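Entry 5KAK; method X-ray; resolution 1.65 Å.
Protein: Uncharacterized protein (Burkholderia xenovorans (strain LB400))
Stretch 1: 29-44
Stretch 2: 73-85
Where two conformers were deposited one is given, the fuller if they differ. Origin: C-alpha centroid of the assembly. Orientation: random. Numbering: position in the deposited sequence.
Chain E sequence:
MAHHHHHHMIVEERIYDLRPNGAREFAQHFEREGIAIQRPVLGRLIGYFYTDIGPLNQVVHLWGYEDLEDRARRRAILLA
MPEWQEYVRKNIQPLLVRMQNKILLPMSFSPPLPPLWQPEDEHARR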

# COMPACT_ATOMS: atom_id res chain seq x y z
N HIS E 29 9.35 -27.92 -4.29
CA HIS E 29 10.01 -27.92 -5.58
C HIS E 29 11.47 -27.52 -5.44
O HIS E 29 12.35 -28.10 -6.07
CB HIS E 29 9.30 -26.98 -6.56
CG HIS E 29 8.00 -27.53 -7.08
ND1 HIS E 29 7.91 -28.74 -7.74
CD2 HIS E 29 6.75 -27.02 -7.06
CE1 HIS E 29 6.65 -28.95 -8.09
NE2 HIS E 29 5.93 -27.93 -7.68
N PHE E 30 11.74 -26.53 -4.57
CA PHE E 30 13.11 -26.05 -4.42
C PHE E 30 13.98 -27.04 -3.67
O PHE E 30 15.14 -27.25 -4.03
CB PHE E 30 13.10 -24.66 -3.74
CG PHE E 30 13.13 -23.55 -4.74
CD1 PHE E 30 11.96 -23.05 -5.27
CD2 PHE E 30 14.34 -23.09 -5.23
CE1 PHE E 30 11.99 -22.06 -6.24
CE2 PHE E 30 14.38 -22.12 -6.20
CZ PHE E 30 13.21 -21.60 -6.71
N GLU E 31 13.46 -27.66 -2.61
CA GLU E 31 14.29 -28.61 -1.88
C GLU E 31 14.55 -29.85 -2.73
O GLU E 31 15.66 -30.39 -2.71
CB GLU E 31 13.67 -28.99 -0.54
CG GLU E 31 12.39 -29.80 -0.66
CD GLU E 31 11.65 -29.88 0.67
OE1 GLU E 31 12.13 -29.27 1.65
OE2 GLU E 31 10.59 -30.55 0.73
N ARG E 32 13.56 -30.30 -3.50
CA ARG E 32 13.74 -31.51 -4.30
C ARG E 32 14.55 -31.27 -5.56
O ARG E 32 15.20 -32.20 -6.04
CB ARG E 32 12.38 -32.11 -4.69
CG ARG E 32 11.57 -32.67 -3.55
CD ARG E 32 10.23 -33.17 -4.05
NE ARG E 32 9.36 -33.63 -2.98
CZ ARG E 32 8.09 -33.95 -3.15
NH1 ARG E 32 7.55 -33.86 -4.36
NH2 ARG E 32 7.36 -34.37 -2.13
N GLU E 33 14.52 -30.07 -6.12
CA GLU E 33 15.04 -29.89 -7.47
C GLU E 33 15.66 -28.52 -7.69
O GLU E 33 16.78 -28.42 -8.20
CB GLU E 33 13.91 -30.15 -8.48
CG GLU E 33 14.30 -29.90 -9.93
CD GLU E 33 13.19 -30.24 -10.91
OE1 GLU E 33 12.05 -30.52 -10.47
OE2 GLU E 33 13.46 -30.22 -12.13
N GLY E 34 14.95 -27.45 -7.32
CA GLY E 34 15.33 -26.13 -7.79
C GLY E 34 16.59 -25.56 -7.17
O GLY E 34 17.33 -24.83 -7.83
N ILE E 35 16.85 -25.85 -5.90
CA ILE E 35 17.99 -25.20 -5.26
C ILE E 35 19.29 -25.83 -5.76
O ILE E 35 20.32 -25.15 -5.83
CB ILE E 35 17.87 -25.24 -3.73
CG1 ILE E 35 18.72 -24.13 -3.09
CG2 ILE E 35 18.25 -26.60 -3.16
CD1 ILE E 35 18.27 -22.71 -3.46
N ALA E 36 19.26 -27.11 -6.14
CA ALA E 36 20.43 -27.75 -6.72
C ALA E 36 20.83 -27.09 -8.02
O ALA E 36 22.00 -27.13 -8.41
CB ALA E 36 20.17 -29.24 -6.95
N ILE E 37 19.86 -26.50 -8.73
CA ILE E 37 20.17 -25.73 -9.92
C ILE E 37 20.70 -24.35 -9.55
O ILE E 37 21.74 -23.91 -10.04
CB ILE E 37 18.93 -25.60 -10.82
CG1 ILE E 37 18.37 -26.96 -11.20
CG2 ILE E 37 19.26 -24.82 -12.08
CD1 ILE E 37 17.03 -26.87 -11.88
N GLN E 38 19.96 -23.65 -8.67
CA GLN E 38 20.16 -22.22 -8.53
C GLN E 38 21.32 -21.87 -7.61
O GLN E 38 22.10 -20.97 -7.92
CB GLN E 38 18.86 -21.57 -8.01
CG GLN E 38 18.92 -20.05 -7.91
CD GLN E 38 17.70 -19.46 -7.24
OE1 GLN E 38 17.11 -20.07 -6.35
NE2 GLN E 38 17.29 -18.27 -7.67
N ARG E 39 21.47 -22.56 -6.49
CA ARG E 39 22.50 -22.17 -5.53
C ARG E 39 23.92 -22.26 -6.08
O ARG E 39 24.70 -21.33 -5.81
CB ARG E 39 22.37 -23.01 -4.25
CG ARG E 39 23.36 -22.60 -3.16
CD ARG E 39 22.90 -23.03 -1.79
NE ARG E 39 22.29 -24.35 -1.82
CZ ARG E 39 21.72 -24.94 -0.76
NH1 ARG E 39 21.71 -24.32 0.41
NH2 ARG E 39 21.18 -26.14 -0.88
N PRO E 40 24.32 -23.29 -6.83
CA PRO E 40 25.71 -23.29 -7.31
C PRO E 40 26.01 -22.15 -8.26
O PRO E 40 27.16 -21.69 -8.32
CB PRO E 40 25.84 -24.65 -8.03
CG PRO E 40 24.67 -25.46 -7.55
CD PRO E 40 23.59 -24.48 -7.27
N VAL E 41 25.03 -21.68 -9.02
CA VAL E 41 25.26 -20.61 -9.98
C VAL E 41 25.33 -19.26 -9.27
O VAL E 41 26.27 -18.47 -9.47
CB VAL E 41 24.16 -20.62 -11.05
CG1 VAL E 41 24.39 -19.55 -12.09
CG2 VAL E 41 24.07 -22.01 -11.72
N LEU E 42 24.35 -18.98 -8.41
CA LEU E 42 24.31 -17.68 -7.76
C LEU E 42 25.38 -17.57 -6.68
O LEU E 42 26.02 -16.52 -6.54
CB LEU E 42 22.91 -17.43 -7.19
CG LEU E 42 21.85 -17.26 -8.29
CD1 LEU E 42 20.52 -16.70 -7.75
CD2 LEU E 42 22.39 -16.41 -9.44
N GLY E 43 25.59 -18.62 -5.90
CA GLY E 43 26.79 -18.65 -5.08
C GLY E 43 26.61 -18.60 -3.58
O GLY E 43 27.13 -19.47 -2.87
N ARG E 44 25.88 -17.59 -3.08
CA ARG E 44 25.91 -17.25 -1.66
C ARG E 44 24.49 -17.03 -1.14
O ARG E 44 24.03 -15.90 -1.01
CB ARG E 44 26.79 -16.02 -1.43
CG ARG E 44 28.24 -16.22 -1.91
CD ARG E 44 29.03 -14.96 -1.69
NE ARG E 44 30.46 -15.13 -1.91
CZ ARG E 44 31.08 -14.87 -3.06
NH1 ARG E 44 30.38 -14.45 -4.10
NH2 ARG E 44 32.39 -15.04 -3.15
N ARG E 73 26.75 -11.01 -13.56
CA ARG E 73 27.34 -12.12 -14.30
C ARG E 73 26.68 -13.43 -13.89
O ARG E 73 26.32 -14.25 -14.74
CB ARG E 73 28.85 -12.18 -14.06
N ARG E 74 26.53 -13.65 -12.59
CA ARG E 74 25.97 -14.91 -12.11
C ARG E 74 24.50 -15.03 -12.48
O ARG E 74 24.04 -16.12 -12.85
CB ARG E 74 26.17 -15.03 -10.60
CG ARG E 74 27.63 -15.03 -10.18
CD ARG E 74 27.82 -15.23 -8.68
NE ARG E 74 29.22 -15.53 -8.36
CZ ARG E 74 29.71 -16.77 -8.26
NH1 ARG E 74 28.92 -17.81 -8.47
NH2 ARG E 74 30.99 -16.96 -7.97
N ARG E 75 23.73 -13.94 -12.37
CA ARG E 75 22.32 -14.01 -12.73
C ARG E 75 22.14 -14.21 -14.23
O ARG E 75 21.22 -14.92 -14.65
CB ARG E 75 21.58 -12.76 -12.24
CG ARG E 75 21.31 -12.77 -10.74
CD ARG E 75 20.36 -11.65 -10.31
NE ARG E 75 19.08 -11.73 -11.02
CZ ARG E 75 18.08 -12.52 -10.66
NH1 ARG E 75 18.19 -13.30 -9.59
NH2 ARG E 75 16.96 -12.53 -11.37
N ALA E 76 23.02 -13.63 -15.06
CA ALA E 76 22.89 -13.84 -16.49
C ALA E 76 23.11 -15.31 -16.86
O ALA E 76 22.39 -15.86 -17.70
CB ALA E 76 23.88 -12.95 -17.24
N ILE E 77 24.09 -15.95 -16.22
CA ILE E 77 24.34 -17.37 -16.43
C ILE E 77 23.11 -18.19 -16.04
O ILE E 77 22.71 -19.12 -16.75
CB ILE E 77 25.58 -17.82 -15.65
CG1 ILE E 77 26.84 -17.17 -16.23
CG2 ILE E 77 25.69 -19.34 -15.64
CD1 ILE E 77 28.09 -17.48 -15.44
N LEU E 78 22.51 -17.88 -14.88
CA LEU E 78 21.34 -18.64 -14.43
C LEU E 78 20.18 -18.50 -15.41
O LEU E 78 19.59 -19.50 -15.84
CB LEU E 78 20.92 -18.18 -13.04
CG LEU E 78 19.73 -18.95 -12.43
CD1 LEU E 78 20.10 -20.39 -12.07
CD2 LEU E 78 19.21 -18.20 -11.21
N LEU E 79 19.85 -17.26 -15.79
CA LEU E 79 18.72 -17.02 -16.68
C LEU E 79 18.90 -17.70 -18.03
O LEU E 79 17.90 -18.06 -18.67
CB LEU E 79 18.51 -15.52 -16.87
N ALA E 80 20.14 -17.88 -18.48
CA ALA E 80 20.38 -18.52 -19.77
C ALA E 80 20.24 -20.03 -19.72
O ALA E 80 20.12 -20.66 -20.78
CB ALA E 80 21.77 -18.15 -20.29
N MET E 81 20.25 -20.63 -18.53
CA MET E 81 20.26 -22.09 -18.43
C MET E 81 18.93 -22.68 -18.86
O MET E 81 17.89 -22.33 -18.29
CB MET E 81 20.58 -22.52 -17.01
CG MET E 81 22.01 -22.25 -16.61
SD MET E 81 22.35 -22.78 -14.93
CE MET E 81 21.63 -24.41 -14.92
N PRO E 82 18.89 -23.58 -19.85
CA PRO E 82 17.61 -24.21 -20.21
C PRO E 82 16.99 -25.00 -19.07
O PRO E 82 15.76 -25.04 -18.97
CB PRO E 82 17.99 -25.12 -21.38
CG PRO E 82 19.22 -24.51 -21.95
CD PRO E 82 19.96 -23.92 -20.79
N GLU E 83 17.81 -25.63 -18.23
CA GLU E 83 17.27 -26.40 -17.11
C GLU E 83 16.54 -25.50 -16.13
O GLU E 83 15.47 -25.86 -15.62
CB GLU E 83 18.41 -27.14 -16.40
CG GLU E 83 17.98 -27.97 -15.21
CD GLU E 83 19.15 -28.54 -14.43
OE1 GLU E 83 20.23 -27.90 -14.42
OE2 GLU E 83 18.99 -29.62 -13.82
N TRP E 84 17.12 -24.34 -15.85
CA TRP E 84 16.47 -23.40 -14.95
C TRP E 84 15.17 -22.88 -15.55
O TRP E 84 14.13 -22.85 -14.89
CB TRP E 84 17.41 -22.25 -14.63
CG TRP E 84 16.79 -21.18 -13.77
CD1 TRP E 84 16.47 -19.91 -14.14
CD2 TRP E 84 16.41 -21.30 -12.40
NE1 TRP E 84 15.92 -19.23 -13.08
CE2 TRP E 84 15.87 -20.06 -12.00
CE3 TRP E 84 16.49 -22.34 -11.46
CZ2 TRP E 84 15.41 -19.83 -10.70
CZ3 TRP E 84 16.03 -22.11 -10.18
CH2 TRP E 84 15.49 -20.87 -9.81
N GLN E 85 15.21 -22.45 -16.82
CA GLN E 85 14.00 -21.91 -17.45
C GLN E 85 12.87 -22.94 -17.41
O GLN E 85 11.73 -22.60 -17.08
CB GLN E 85 14.28 -21.48 -18.89
CG GLN E 85 15.20 -20.28 -19.02
CD GLN E 85 14.53 -18.96 -18.63
OE1 GLN E 85 13.31 -18.89 -18.50
NE2 GLN E 85 15.33 -17.92 -18.45
O HOH W 1 15.99 -30.40 -12.88

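Two helices that run in nearly opposite directions can be held together mainly by interlocking side chains, with polar contacts confined to the ends of the interface. The contact between residues 29–44 and 73–85 illustrates the principle. The axes of helices 29–42 and 73–80 approach to 9.2 Å, their N-to-C directions differ by 151°, and the two stretches together bury 691 Å².

Apolar packing supplies most of the contact. Leu78 is the knob: its side chain, with chi1 t and chi2 p, sits in a hole formed by Ile37, Gln38, Val41 and Leu42, residues that neighbour one another on successive helical turns. Within this hole Leu78 CD2 lies 4.0 Å from Leu42 CD1 and 3.8 Å from Gln38 CG, so the aliphatic part of a polar residue serves as packing surface. Val41 meets several partners at once. Its CG1 is 3.8 Å from both Ile77 CG2 and Leu78 CB, while its CG2 is 3.7 Å from Met81 SD. Ile37 continues the apolar surface, with CG2 3.7 Å from Met81 CE and 3.8 Å from Trp84 CE3; its CD1 reaches Glu83 CG at 3.6 Å, again using the methylene portion of a charged side chain. Met81 occupies the N-cap position before helix 82–85, so the packing carries across the break between helices.

Aromatic contacts extend this surface. The CA-to-CB bond of Trp84 points sideways, yet the indole reaches stretch 1, placing CZ3 3.6 Å from Gln38 CB and CH2 3.9 Å from Phe30 CZ. Gly34 O lies at the edge of the indole, 3.8 Å from Trp84 CZ3.

The direct hydrogen bond across the contact lies at the other end. Arg74 NH1 donates to Val41 O at 2.9 Å, with an N-H...O angle of 147°. The acceptor lies near the guanidinium plane, where the N-H groups point, and it is available because the helix is ending: Gly43, the first residue beyond it, has a positive phi of 114°. A CB on Gly43 would be jammed against the preceding carbonyl oxygen and would lie only 3.2 Å from Arg74 NH1.

Charge and solvent complete the account. Arg44 NH1 and Arg74 NE, like charges, lie 4.5 Å apart, but both atoms are hydrogen-bonded elsewhere in the structure. Glu33 and Glu83 are linked through one water, which donates to Glu33 OE2 at 2.6 Å from its oxygen and to Glu83 OE2 at 3.2 Å, bridging two acidic groups without direct contact.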